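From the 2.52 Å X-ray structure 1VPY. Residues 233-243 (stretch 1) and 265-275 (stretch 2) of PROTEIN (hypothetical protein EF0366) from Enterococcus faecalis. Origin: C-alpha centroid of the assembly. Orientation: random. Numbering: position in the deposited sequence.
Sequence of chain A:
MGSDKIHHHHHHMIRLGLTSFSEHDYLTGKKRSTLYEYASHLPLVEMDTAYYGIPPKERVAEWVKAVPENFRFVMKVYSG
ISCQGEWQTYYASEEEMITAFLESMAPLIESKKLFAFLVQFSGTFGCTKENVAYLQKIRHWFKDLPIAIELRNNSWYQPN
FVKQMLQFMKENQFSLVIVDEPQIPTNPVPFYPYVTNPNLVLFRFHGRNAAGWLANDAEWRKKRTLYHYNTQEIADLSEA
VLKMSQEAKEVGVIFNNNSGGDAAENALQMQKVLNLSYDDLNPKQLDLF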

# COMPACT_ATOMS: atom_id res chain seq x y z
N GLU A 233 5.27 -0.14 20.76
CA GLU A 233 5.39 -0.26 19.31
C GLU A 233 4.61 0.84 18.60
O GLU A 233 5.13 1.47 17.67
CB GLU A 233 4.98 -1.65 18.84
CG GLU A 233 5.96 -2.72 19.30
CD GLU A 233 5.43 -4.13 19.14
OE1 GLU A 233 4.20 -4.35 19.22
OE2 GLU A 233 6.27 -5.02 18.95
N ILE A 234 3.38 1.09 19.04
CA ILE A 234 2.59 2.20 18.48
C ILE A 234 3.31 3.53 18.68
O ILE A 234 3.21 4.41 17.84
CB ILE A 234 1.15 2.28 19.08
CG1 ILE A 234 0.35 1.00 18.79
CG2 ILE A 234 0.41 3.51 18.56
CD1 ILE A 234 0.11 0.74 17.33
N ALA A 235 4.05 3.66 19.78
CA ALA A 235 4.82 4.86 20.06
C ALA A 235 5.99 5.02 19.10
O ALA A 235 6.22 6.12 18.59
CB ALA A 235 5.30 4.88 21.51
N ASP A 236 6.72 3.93 18.86
CA ASP A 236 7.86 3.94 17.94
C ASP A 236 7.38 4.28 16.54
O ASP A 236 7.91 5.19 15.90
CB ASP A 236 8.58 2.59 17.92
CG ASP A 236 9.28 2.26 19.24
OD1 ASP A 236 9.86 3.17 19.88
OD2 ASP A 236 9.25 1.08 19.65
N LEU A 237 6.35 3.57 16.08
CA LEU A 237 5.81 3.73 14.73
C LEU A 237 5.19 5.10 14.51
O LEU A 237 5.18 5.60 13.38
CB LEU A 237 4.78 2.65 14.41
CG LEU A 237 5.23 1.19 14.45
CD1 LEU A 237 4.02 0.27 14.52
CD2 LEU A 237 6.12 0.84 13.27
N SER A 238 4.66 5.70 15.57
CA SER A 238 4.12 7.05 15.47
C SER A 238 5.21 8.10 15.25
O SER A 238 5.03 9.02 14.45
CB SER A 238 3.30 7.38 16.71
OG SER A 238 2.16 6.53 16.78
N GLU A 239 6.34 7.95 15.95
CA GLU A 239 7.51 8.83 15.77
C GLU A 239 7.91 8.87 14.30
O GLU A 239 8.15 9.94 13.75
CB GLU A 239 8.72 8.36 16.59
CG GLU A 239 8.84 8.91 18.00
CD GLU A 239 10.23 8.65 18.60
OE1 GLU A 239 11.16 9.43 18.27
OE2 GLU A 239 10.39 7.69 19.39
N ALA A 240 7.97 7.69 13.68
CA ALA A 240 8.40 7.55 12.29
C ALA A 240 7.38 8.13 11.32
O ALA A 240 7.75 8.79 10.33
CB ALA A 240 8.68 6.10 11.96
N VAL A 241 6.10 7.91 11.61
CA VAL A 241 5.00 8.48 10.81
C VAL A 241 5.06 10.02 10.82
O VAL A 241 4.96 10.65 9.76
CB VAL A 241 3.61 7.94 11.28
CG1 VAL A 241 2.47 8.89 10.93
CG2 VAL A 241 3.36 6.57 10.67
N LEU A 242 5.24 10.60 12.01
CA LEU A 242 5.41 12.05 12.13
C LEU A 242 6.65 12.54 11.39
O LEU A 242 6.58 13.51 10.64
CB LEU A 242 5.49 12.46 13.60
CG LEU A 242 4.18 12.62 14.37
CD1 LEU A 242 4.51 12.68 15.85
CD2 LEU A 242 3.41 13.86 13.93
N LYS A 243 7.78 11.86 11.60
CA LYS A 243 9.03 12.23 10.92
C LYS A 243 8.86 12.23 9.39
O LYS A 243 9.47 13.05 8.70
CB LYS A 243 10.19 11.31 11.34
CG LYS A 243 11.58 11.88 11.06
N GLU A 265 -7.94 -1.54 16.55
CA GLU A 265 -7.56 -1.10 17.89
C GLU A 265 -6.26 -0.30 17.79
O GLU A 265 -6.18 0.83 18.27
CB GLU A 265 -7.40 -2.30 18.84
CG GLU A 265 -7.16 -1.95 20.31
CD GLU A 265 -8.44 -1.61 21.08
OE1 GLU A 265 -9.55 -1.75 20.51
OE2 GLU A 265 -8.33 -1.22 22.27
N ASN A 266 -5.26 -0.89 17.14
CA ASN A 266 -3.98 -0.23 16.93
C ASN A 266 -4.10 1.12 16.20
O ASN A 266 -3.45 2.10 16.58
CB ASN A 266 -3.00 -1.15 16.19
CG ASN A 266 -2.56 -2.34 17.02
OD1 ASN A 266 -2.03 -3.30 16.48
ND2 ASN A 266 -2.77 -2.28 18.34
N ALA A 267 -4.91 1.17 15.14
CA ALA A 267 -5.13 2.41 14.40
C ALA A 267 -5.80 3.49 15.27
O ALA A 267 -5.42 4.65 15.22
CB ALA A 267 -5.92 2.16 13.13
N LEU A 268 -6.77 3.08 16.08
CA LEU A 268 -7.43 3.99 17.02
C LEU A 268 -6.46 4.46 18.10
O LEU A 268 -6.62 5.56 18.63
CB LEU A 268 -8.68 3.34 17.63
CG LEU A 268 -10.04 3.48 16.93
CD1 LEU A 268 -10.03 3.47 15.36
CD2 LEU A 268 -11.02 2.42 17.46
N GLN A 269 -5.46 3.65 18.42
CA GLN A 269 -4.39 4.04 19.36
C GLN A 269 -3.52 5.14 18.77
O GLN A 269 -3.33 6.19 19.39
CB GLN A 269 -3.53 2.85 19.78
CG GLN A 269 -4.12 2.01 20.91
CD GLN A 269 -3.44 0.66 21.07
OE1 GLN A 269 -4.06 -0.39 20.87
NE2 GLN A 269 -2.15 0.69 21.42
N MSE A 270 -2.99 4.89 17.57
CA MSE A 270 -2.16 5.85 16.85
C MSE A 270 -2.83 7.20 16.71
O MSE A 270 -2.25 8.24 17.05
CB MSE A 270 -1.83 5.31 15.46
CG MSE A 270 -0.38 4.87 15.29
SE MSE A 270 0.28 5.17 13.45
CE MSE A 270 -0.64 6.83 13.10
N GLN A 271 -4.06 7.17 16.22
CA GLN A 271 -4.92 8.34 16.10
C GLN A 271 -4.98 9.18 17.38
O GLN A 271 -5.04 10.41 17.31
CB GLN A 271 -6.32 7.86 15.73
CG GLN A 271 -7.25 8.92 15.17
CD GLN A 271 -8.33 8.29 14.32
OE1 GLN A 271 -9.51 8.34 14.66
NE2 GLN A 271 -7.93 7.67 13.21
N LYS A 272 -4.98 8.52 18.54
CA LYS A 272 -4.93 9.22 19.83
C LYS A 272 -3.53 9.78 20.07
O LYS A 272 -3.38 10.94 20.48
CB LYS A 272 -5.38 8.32 20.99
N VAL A 273 -2.50 8.97 19.78
CA VAL A 273 -1.09 9.35 19.97
C VAL A 273 -0.69 10.57 19.12
O VAL A 273 0.09 11.41 19.57
CB VAL A 273 -0.13 8.14 19.74
CG1 VAL A 273 1.33 8.57 19.76
CG2 VAL A 273 -0.36 7.08 20.80
N LEU A 274 -1.22 10.66 17.90
CA LEU A 274 -1.01 11.83 17.05
C LEU A 274 -2.16 12.84 17.12
O LEU A 274 -2.30 13.68 16.24
CB LEU A 274 -0.82 11.39 15.59
CG LEU A 274 0.00 10.15 15.21
CD1 LEU A 274 -0.16 9.88 13.74
CD2 LEU A 274 1.48 10.31 15.51
N ASN A 275 -2.96 12.77 18.19
CA ASN A 275 -4.31 13.40 18.27
C ASN A 275 -4.90 13.89 16.93
O ASN A 275 -4.98 15.09 16.67
CB ASN A 275 -4.46 14.46 19.40
CG ASN A 275 -3.13 14.88 20.02
OD1 ASN A 275 -2.18 15.26 19.33
ND2 ASN A 275 -3.07 14.83 21.35

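What is the main bump, and what hollow receives it? Ile234 is the knob: its side chain sits among Asn266, Gln269, Met270 and Val273 on the other helix. Ile234 CD1 lies 3.8 Å from Asn266 CB, Ile234 CG1 3.6 Å from Gln269 NE2, and Ile234 CG2 3.6 Å from Met270 CG and 4.3 Å from Val273 CG2. A branched, wholly apolar side chain suits this place, because it spreads methyl groups to several walls of the hollow at once. Within that hollow, Asn266 ND2 makes a weak hydrogen bond to Gln269 OE1, 3.4 Å long.

How can a serine be buried in so greasy a contact? Ser238 turns its hydroxyl back on its own helix, where Ser238 OG donates to Ile234 O at 2.6 Å. With its polarity met there, the small side chain packs closely against stretch 2: Ser238 OG is 3.4 Å from Met270 CG and 3.7 Å from Val273 CG1, and Ser238 CB is 3.7 Å from Leu274 CD2.

What fills the space farther along the first helix? Leu274, the first residue to leave helical geometry after the second helix, points toward stretch 1 and reaches across Ser238, Val241 and Leu242. Leu274 CD1 lies 4.0 Å from Val241 CG1, and Leu274 CD2 3.7 Å from Leu242 CG. The selenomethionine Met270 bends its long chain along the same surface, bringing Met270 CE within 4.3 Å of Val241 CG1.

What, then, holds the helices together? No hydrogen bond crosses between them; the contact rests on packing, with 448 Å² buried over both sides. The axes cross at 58° and approach to 9.9 Å, and the nearest CA atoms, Ile234 CA and Met270 CA, are 6.2 Å apart, so the closest backbone approach by CA atoms falls at the knob itself.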